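Local coordinates for putative uncharacterized protein (Trypanosoma congolense, PDB 4E40) that probably serves as a trypanosome cell-surface receptor that takes up haptoglobin-hemoglobin as a source of heme iron, this chain being its elongated helical-bundle part, at residues A[82-85]-A[86-90]; A[96-99]-A[100-104]; A[202-205]-A[206-209]. One frame throughout, in Å; residues are numbered along the deposited sequence.

Interaction 1 of 3, residues A[82-85]-A[86-90]; sequences ETAQ and KVRKA
A84 and R88, one turn apart at the start of helix 82-147, carry the main side-chain contact where this long helix of the receptor's bundle begins. The backbone is regular alpha-helix: K86 N, V87 N, R88 N and K89 N bond to the carbonyls of E82, T83, A84 and Q85. Of these bonds, R88 N to A84 O (2.9 Å) is the most nearly aligned with its carbonyl.

The polar work falls to R88. Its CG is anti to the carbonyl carbon (chi1 -70°), and from there the chain runs extended, swinging the guanidinium back over the preceding turn instead of forward along the helix. There NH1 and NH2 donate to the backbone oxygens of L77 and D78, so the arginine ties the first turns of the helix to the connection that leads in from helix 28-73. The amide of Q85 stands at the guanidinium edge, beside NH2, the two planes 65° apart. Which end of that amide carries the oxygen is uncertain; turned over, it could accept a hydrogen bond from R88.

Charge plays a looser part on the outer side: K86 NZ lies 4.5 Å from E82 OE1, too far for a salt bridge, though the opposite charges probably attract.

Van der Waals contacts of side-chain carbons, several against backbone oxygens, complete the turn. V87 sets CG2 3.4 Å from T83 O, and its side chain lies between V74 of the connection and E243 of helix 192-246. K89 lays its CG 3.3 Å from Q85 O. A84, packed against V74 and L77, puts its methyl over one face of the R88 guanidinium, displaced toward the rim, with CB 3.5 Å from R88 NH2.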
loop_
_atom_site.group_PDB
_atom_site.type_symbol
_atom_site.label_atom_id
_atom_site.label_comp_id
_atom_site.label_asym_id
_atom_site.label_seq_id
_atom_site.Cartn_x
_atom_site.Cartn_y
_atom_site.Cartn_z
ATOM N N GLU A 82 -3.359 -39.282 -38.074
ATOM C CA GLU A 82 -3.157 -39.310 -36.615
ATOM C C GLU A 82 -2.155 -38.262 -36.102
ATOM O O GLU A 82 -2.404 -37.583 -35.086
ATOM C CB GLU A 82 -2.723 -40.710 -36.159
ATOM C CG GLU A 82 -2.440 -40.814 -34.658
ATOM C CD GLU A 82 -2.090 -42.224 -34.192
ATOM O OE1 GLU A 82 -2.720 -42.695 -33.210
ATOM O OE2 GLU A 82 -1.190 -42.857 -34.801
ATOM N N THR A 83 -1.029 -38.128 -36.805
ATOM C CA THR A 83 0.036 -37.178 -36.383
ATOM C C THR A 83 -0.392 -35.733 -36.536
ATOM O O THR A 83 -0.207 -34.928 -35.582
ATOM C CB THR A 83 1.366 -37.454 -37.119
ATOM O OG1 THR A 83 1.751 -38.800 -36.820
ATOM C CG2 THR A 83 2.472 -36.521 -36.625
ATOM N N ALA A 84 -0.999 -35.411 -37.678
ATOM C CA ALA A 84 -1.502 -34.048 -37.935
ATOM C C ALA A 84 -2.559 -33.697 -36.890
ATOM O O ALA A 84 -2.655 -32.550 -36.417
ATOM C CB ALA A 84 -2.088 -33.946 -39.343
ATOM N N GLN A 85 -3.360 -34.688 -36.509
ATOM C CA GLN A 85 -4.318 -34.435 -35.439
ATOM C C GLN A 85 -3.708 -34.084 -34.109
ATOM O O GLN A 85 -4.233 -33.198 -33.438
ATOM C CB GLN A 85 -5.300 -35.603 -35.329
ATOM C CG GLN A 85 -6.123 -35.697 -36.613
ATOM C CD GLN A 85 -7.114 -34.534 -36.811
ATOM O OE1 GLN A 85 -8.117 -34.476 -36.099
ATOM N NE2 GLN A 85 -6.853 -33.608 -37.786
ATOM N N LYS A 86 -2.619 -34.729 -33.715
ATOM C CA LYS A 86 -2.000 -34.348 -32.456
ATOM C C LYS A 86 -1.485 -32.924 -32.613
ATOM O O LYS A 86 -1.579 -32.118 -31.710
ATOM C CB LYS A 86 -0.874 -35.279 -32.064
ATOM C CG LYS A 86 -1.376 -36.714 -31.824
ATOM C CD LYS A 86 -0.216 -37.609 -31.465
ATOM C CE LYS A 86 -0.702 -39.023 -31.112
ATOM N NZ LYS A 86 0.382 -40.034 -31.233
ATOM N N VAL A 87 -0.968 -32.587 -33.803
ATOM C CA VAL A 87 -0.454 -31.217 -33.966
ATOM C C VAL A 87 -1.566 -30.152 -33.832
ATOM O O VAL A 87 -1.404 -29.169 -33.114
ATOM C CB VAL A 87 0.198 -31.055 -35.372
ATOM C CG1 VAL A 87 0.584 -29.585 -35.639
ATOM C CG2 VAL A 87 1.422 -31.952 -35.408
ATOM N N ARG A 88 -2.687 -30.385 -34.512
ATOM C CA ARG A 88 -3.792 -29.415 -34.521
ATOM C C ARG A 88 -4.377 -29.308 -33.114
ATOM O O ARG A 88 -4.688 -28.201 -32.661
ATOM C CB ARG A 88 -4.889 -29.831 -35.519
ATOM C CG ARG A 88 -4.393 -29.676 -36.984
ATOM C CD ARG A 88 -5.126 -30.671 -37.883
ATOM N NE ARG A 88 -4.507 -30.585 -39.212
ATOM C CZ ARG A 88 -4.583 -31.506 -40.166
ATOM N NH1 ARG A 88 -3.964 -31.271 -41.311
ATOM N NH2 ARG A 88 -5.257 -32.663 -39.991
ATOM N N LYS A 89 -4.493 -30.446 -32.429
ATOM C CA LYS A 89 -5.078 -30.367 -31.074
ATOM C C LYS A 89 -4.172 -29.657 -30.101
ATOM O O LYS A 89 -4.652 -28.847 -29.268
ATOM C CB LYS A 89 -5.367 -31.762 -30.540
ATOM C CG LYS A 89 -6.551 -32.431 -31.232
ATOM C CD LYS A 89 -6.734 -33.839 -30.680
ATOM C CE LYS A 89 -7.494 -34.679 -31.677
ATOM N NZ LYS A 89 -7.546 -36.126 -31.289
ATOM N N ALA A 90 -2.870 -29.970 -30.163
ATOM C CA ALA A 90 -1.907 -29.319 -29.287
ATOM C C ALA A 90 -1.854 -27.815 -29.537
ATOM O O ALA A 90 -1.768 -27.011 -28.630
ATOM C CB ALA A 90 -0.522 -29.934 -29.455
#

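Interaction 2 of 3, residues A[96-99]-A[100-104]; sequences HALE and HVKEE
L98 has its CG anti to its own backbone N, which sends the branch outward from the helix; chi2 (68°) then leans CD1 forward to 4.1 Å from V101 CB. This i to i+3 apolar pair of helix 82-147 sits at the edge of the helical bundle's interface, with V101 the buried member: L98 meets V64 and V101 meets I56, both on helix 28-73, while V101 also touches Q229 of helix 192-246.

The backbone beneath is alpha-helical. A97 O takes V101 N at 2.9 Å and, weakly, H100 N as well; K102 N and E103 N bond to the oxygens of L98 and E99. K102 rests its CG 3.4 Å from L98 O before the chain bends at its third torsion.

On the exposed side, chi2 of H100 (-59°) turns CD2 to 3.4 Å from H96 O and ND1 toward E103. E103 reaches back along the helix, its CG 3.3 Å from E99 O, to meet that nitrogen. This His-carboxylate bond helps hold the ring's rotation: H100 ND1 donates at 2.9 Å to the syn side of E103 OE1, which lies close to the ring plane, while the nitrogen stands 28° out of the carboxylate plane.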
loop_
_atom_site.group_PDB
_atom_site.type_symbol
_atom_site.label_atom_id
_atom_site.label_comp_id
_atom_site.label_asym_id
_atom_site.label_seq_id
_atom_site.Cartn_x
_atom_site.Cartn_y
_atom_site.Cartn_z
ATOM N N HIS A 96 -5.581 -21.637 -26.585
ATOM C CA HIS A 96 -6.544 -21.461 -25.495
ATOM C C HIS A 96 -5.879 -21.076 -24.190
ATOM O O HIS A 96 -6.377 -20.216 -23.461
ATOM C CB HIS A 96 -7.371 -22.745 -25.299
ATOM C CG HIS A 96 -8.147 -23.112 -26.513
ATOM N ND1 HIS A 96 -8.623 -24.360 -26.719
ATOM C CD2 HIS A 96 -8.543 -22.353 -27.583
ATOM C CE1 HIS A 96 -9.246 -24.401 -27.913
ATOM N NE2 HIS A 96 -9.225 -23.169 -28.422
ATOM N N ALA A 97 -4.704 -21.643 -23.938
ATOM C CA ALA A 97 -3.953 -21.343 -22.699
ATOM C C ALA A 97 -3.450 -19.900 -22.726
ATOM O O ALA A 97 -3.464 -19.185 -21.721
ATOM C CB ALA A 97 -2.772 -22.312 -22.477
ATOM N N LEU A 98 -3.026 -19.448 -23.933
ATOM C CA LEU A 98 -2.636 -18.065 -24.042
ATOM C C LEU A 98 -3.767 -17.086 -23.740
ATOM O O LEU A 98 -3.495 -16.031 -23.191
ATOM C CB LEU A 98 -2.042 -17.809 -25.499
ATOM C CG LEU A 98 -1.548 -16.341 -25.667
ATOM C CD1 LEU A 98 -0.320 -16.016 -24.822
ATOM C CD2 LEU A 98 -1.212 -16.142 -27.154
ATOM N N GLU A 99 -5.027 -17.393 -24.094
ATOM C CA GLU A 99 -6.108 -16.494 -23.652
ATOM C C GLU A 99 -6.130 -16.323 -22.133
ATOM O O GLU A 99 -6.341 -15.230 -21.644
ATOM C CB GLU A 99 -7.461 -17.062 -24.109
ATOM C CG GLU A 99 -7.655 -17.105 -25.637
ATOM C CD GLU A 99 -8.987 -17.800 -25.978
ATOM O OE1 GLU A 99 -10.010 -17.280 -25.575
ATOM O OE2 GLU A 99 -8.927 -18.878 -26.587
ATOM N N HIS A 100 -5.776 -17.413 -21.418
ATOM C CA HIS A 100 -5.726 -17.264 -19.958
ATOM C C HIS A 100 -4.476 -16.562 -19.457
ATOM O O HIS A 100 -4.557 -15.812 -18.515
ATOM C CB HIS A 100 -5.878 -18.631 -19.258
ATOM C CG HIS A 100 -7.063 -19.386 -19.702
ATOM N ND1 HIS A 100 -8.362 -18.887 -19.577
ATOM C CD2 HIS A 100 -7.169 -20.660 -20.210
ATOM C CE1 HIS A 100 -9.217 -19.812 -20.041
ATOM N NE2 HIS A 100 -8.501 -20.913 -20.419
ATOM N N VAL A 101 -3.340 -16.796 -20.112
ATOM C CA VAL A 101 -2.147 -15.998 -19.826
ATOM C C VAL A 101 -2.485 -14.510 -19.897
ATOM O O VAL A 101 -2.173 -13.726 -18.987
ATOM C CB VAL A 101 -0.985 -16.295 -20.802
ATOM C CG1 VAL A 101 0.221 -15.316 -20.515
ATOM C CG2 VAL A 101 -0.479 -17.735 -20.587
ATOM N N LYS A 102 -3.158 -14.120 -20.978
ATOM C CA LYS A 102 -3.478 -12.708 -21.182
ATOM C C LYS A 102 -4.436 -12.197 -20.104
ATOM O O LYS A 102 -4.268 -11.098 -19.595
ATOM C CB LYS A 102 -4.113 -12.524 -22.561
ATOM C CG LYS A 102 -3.098 -12.670 -23.680
ATOM C CD LYS A 102 -3.775 -12.749 -25.045
ATOM C CE LYS A 102 -4.714 -11.594 -25.271
ATOM N NZ LYS A 102 -4.880 -11.391 -26.739
ATOM N N GLU A 103 -5.445 -13.015 -19.735
ATOM C CA GLU A 103 -6.351 -12.636 -18.635
ATOM C C GLU A 103 -5.613 -12.411 -17.334
ATOM O O GLU A 103 -5.797 -11.377 -16.644
ATOM C CB GLU A 103 -7.376 -13.773 -18.447
ATOM C CG GLU A 103 -8.432 -13.838 -19.530
ATOM C CD GLU A 103 -9.154 -15.186 -19.662
ATOM O OE1 GLU A 103 -8.756 -16.126 -18.921
ATOM O OE2 GLU A 103 -10.017 -15.330 -20.509
ATOM N N GLU A 104 -4.693 -13.322 -17.005
ATOM C CA GLU A 104 -3.908 -13.143 -15.755
ATOM C C GLU A 104 -2.933 -11.990 -15.778
ATOM O O GLU A 104 -2.798 -11.295 -14.766
ATOM C CB GLU A 104 -3.212 -14.429 -15.340
ATOM C CG GLU A 104 -4.185 -15.604 -15.173
ATOM C CD GLU A 104 -5.183 -15.394 -14.040
ATOM O OE1 GLU A 104 -4.900 -14.574 -13.134
ATOM O OE2 GLU A 104 -6.224 -16.086 -14.074
#

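Interaction 3 of 3, residues A[202-205]-A[206-209]; sequences LDNL and DKDV
N204 O accepts D208 N at 2.9 Å, the shortest sound polar bond here, and the D208 side chain then folds back over the same oxygen. With CG anti to the carbonyl carbon (chi1 -76°), D208 brings its carboxylate carbon CG to 3.2 Å from N204 O, and its two oxygens stand almost equally far from it. N204 and D208 both also touch H125 of helix 82-147.

The neighbouring bonds are ordinary alpha-helix: D206 N to L202 O, K207 N to D203 O and V209 N to L205 O. K207 passes D203 O, its CG 3.3 Å from that oxygen, then bends at its last torsion.

On the buried side, L205 and V209 run side by side and point the same way, L205 CD1 4.0 Å from V209 CG2. They fill the bundle interface against A122 of helix 82-147 and L35 and A39 of helix 28-73; the V209 side chain is about 8 Å from that of R42, which binds heme b in another structure of this protein; none is bound here.

A water lies 3.0 Å from D203 OD1 and 3.1 Å from D206 OD2. Because D203 has a second conformer, this bridge may be only part-time. D208 lies elsewhere round the helix. Pairing D203 with D206 would probably favour protonation slightly, an effect opposed by nearby K207 and by K210, a long, weak ion-pair partner of D206.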
loop_
_atom_site.group_PDB
_atom_site.type_symbol
_atom_site.label_atom_id
_atom_site.label_comp_id
_atom_site.label_asym_id
_atom_site.label_seq_id
_atom_site.Cartn_x
_atom_site.Cartn_y
_atom_site.Cartn_z
ATOM N N LEU A 202 -4.131 9.741 9.440
ATOM C CA LEU A 202 -3.547 8.476 9.890
ATOM C C LEU A 202 -4.459 7.280 9.590
ATOM O O LEU A 202 -3.946 6.211 9.227
ATOM C CB LEU A 202 -3.304 8.485 11.404
ATOM C CG LEU A 202 -2.125 9.369 11.812
ATOM C CD1 LEU A 202 -2.070 9.464 13.355
ATOM C CD2 LEU A 202 -0.783 8.885 11.256
ATOM N N ASP A 203 -5.769 7.443 9.748
ATOM C CA ASP A 203 -6.684 6.318 9.481
ATOM C C ASP A 203 -6.775 6.009 7.958
ATOM O O ASP A 203 -6.875 4.851 7.549
ATOM C CB ASP A 203 -8.031 6.514 10.195
ATOM C CG ASP A 203 -7.929 6.317 11.754
ATOM O OD1 ASP A 203 -7.445 5.233 12.219
ATOM O OD2 ASP A 203 -8.340 7.230 12.547
ATOM N N ASN A 204 -6.635 7.027 7.132
ATOM C CA ASN A 204 -6.624 6.815 5.647
ATOM C C ASN A 204 -5.307 6.173 5.221
ATOM O O ASN A 204 -5.299 5.303 4.350
ATOM C CB ASN A 204 -6.908 8.117 4.897
ATOM C CG ASN A 204 -8.389 8.492 4.965
ATOM O OD1 ASN A 204 -9.231 7.600 5.040
ATOM N ND2 ASN A 204 -8.705 9.775 4.871
ATOM N N LEU A 205 -4.205 6.615 5.823
ATOM C CA LEU A 205 -2.869 6.052 5.576
ATOM C C LEU A 205 -2.855 4.561 5.910
ATOM O O LEU A 205 -2.393 3.758 5.104
ATOM C CB LEU A 205 -1.848 6.866 6.387
ATOM C CG LEU A 205 -0.411 6.365 6.405
ATOM C CD1 LEU A 205 0.176 6.163 4.967
ATOM C CD2 LEU A 205 0.436 7.321 7.205
ATOM N N ASP A 206 -3.350 4.209 7.101
ATOM C CA ASP A 206 -3.365 2.825 7.573
ATOM C C ASP A 206 -4.193 1.987 6.586
ATOM O O ASP A 206 -3.712 0.910 6.146
ATOM C CB ASP A 206 -3.991 2.833 8.978
ATOM C CG ASP A 206 -3.805 1.568 9.730
ATOM O OD1 ASP A 206 -3.087 0.650 9.295
ATOM O OD2 ASP A 206 -4.319 1.544 10.898
ATOM N N LYS A 207 -5.372 2.475 6.205
ATOM C CA LYS A 207 -6.257 1.774 5.251
ATOM C C LYS A 207 -5.566 1.572 3.914
ATOM O O LYS A 207 -5.645 0.468 3.315
ATOM C CB LYS A 207 -7.530 2.549 5.053
ATOM C CG LYS A 207 -8.489 2.350 6.215
ATOM C CD LYS A 207 -9.685 3.277 6.008
ATOM C CE LYS A 207 -10.897 2.841 6.820
ATOM N NZ LYS A 207 -10.680 3.021 8.279
ATOM N N ASP A 208 -4.887 2.610 3.450
ATOM C CA ASP A 208 -4.249 2.563 2.110
ATOM C C ASP A 208 -3.130 1.539 2.076
ATOM O O ASP A 208 -2.984 0.833 1.058
ATOM C CB ASP A 208 -3.714 3.934 1.679
ATOM C CG ASP A 208 -4.837 4.888 1.222
ATOM O OD1 ASP A 208 -5.997 4.462 1.029
ATOM O OD2 ASP A 208 -4.579 6.099 1.095
ATOM N N VAL A 209 -2.355 1.440 3.152
ATOM C CA VAL A 209 -1.225 0.528 3.176
ATOM C C VAL A 209 -1.777 -0.894 3.291
ATOM O O VAL A 209 -1.242 -1.790 2.633
ATOM C CB VAL A 209 -0.162 0.901 4.240
ATOM C CG1 VAL A 209 0.886 -0.185 4.321
ATOM C CG2 VAL A 209 0.442 2.289 3.944
HETATM O O HOH W 1 -4.577 4.445 11.958
#

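How the interactions relate
Interactions 1 and 2 lie on the same helix, 82-147, with more than a turn between them and centres 21 Å apart. Interaction 3 belongs to helix 192-246. Its centre is 34 Å from that of interaction 2 and much nearer the middle of the chain. All three are partly buried, each showing one side to the bundle and another to the surface. Near the bundle's end, 82-90 spends its arginine on the preceding connection. Farther along, 96-104 pairs an outer histidine and glutamate within the helix, and 202-209 carries three partly exposed aspartates, two joined by a water. The apolar sides of interactions 2 and 3 both meet helix 28-73, whose K52 and R42 bind heme in another structure, though not here; interaction 1 lies away from them.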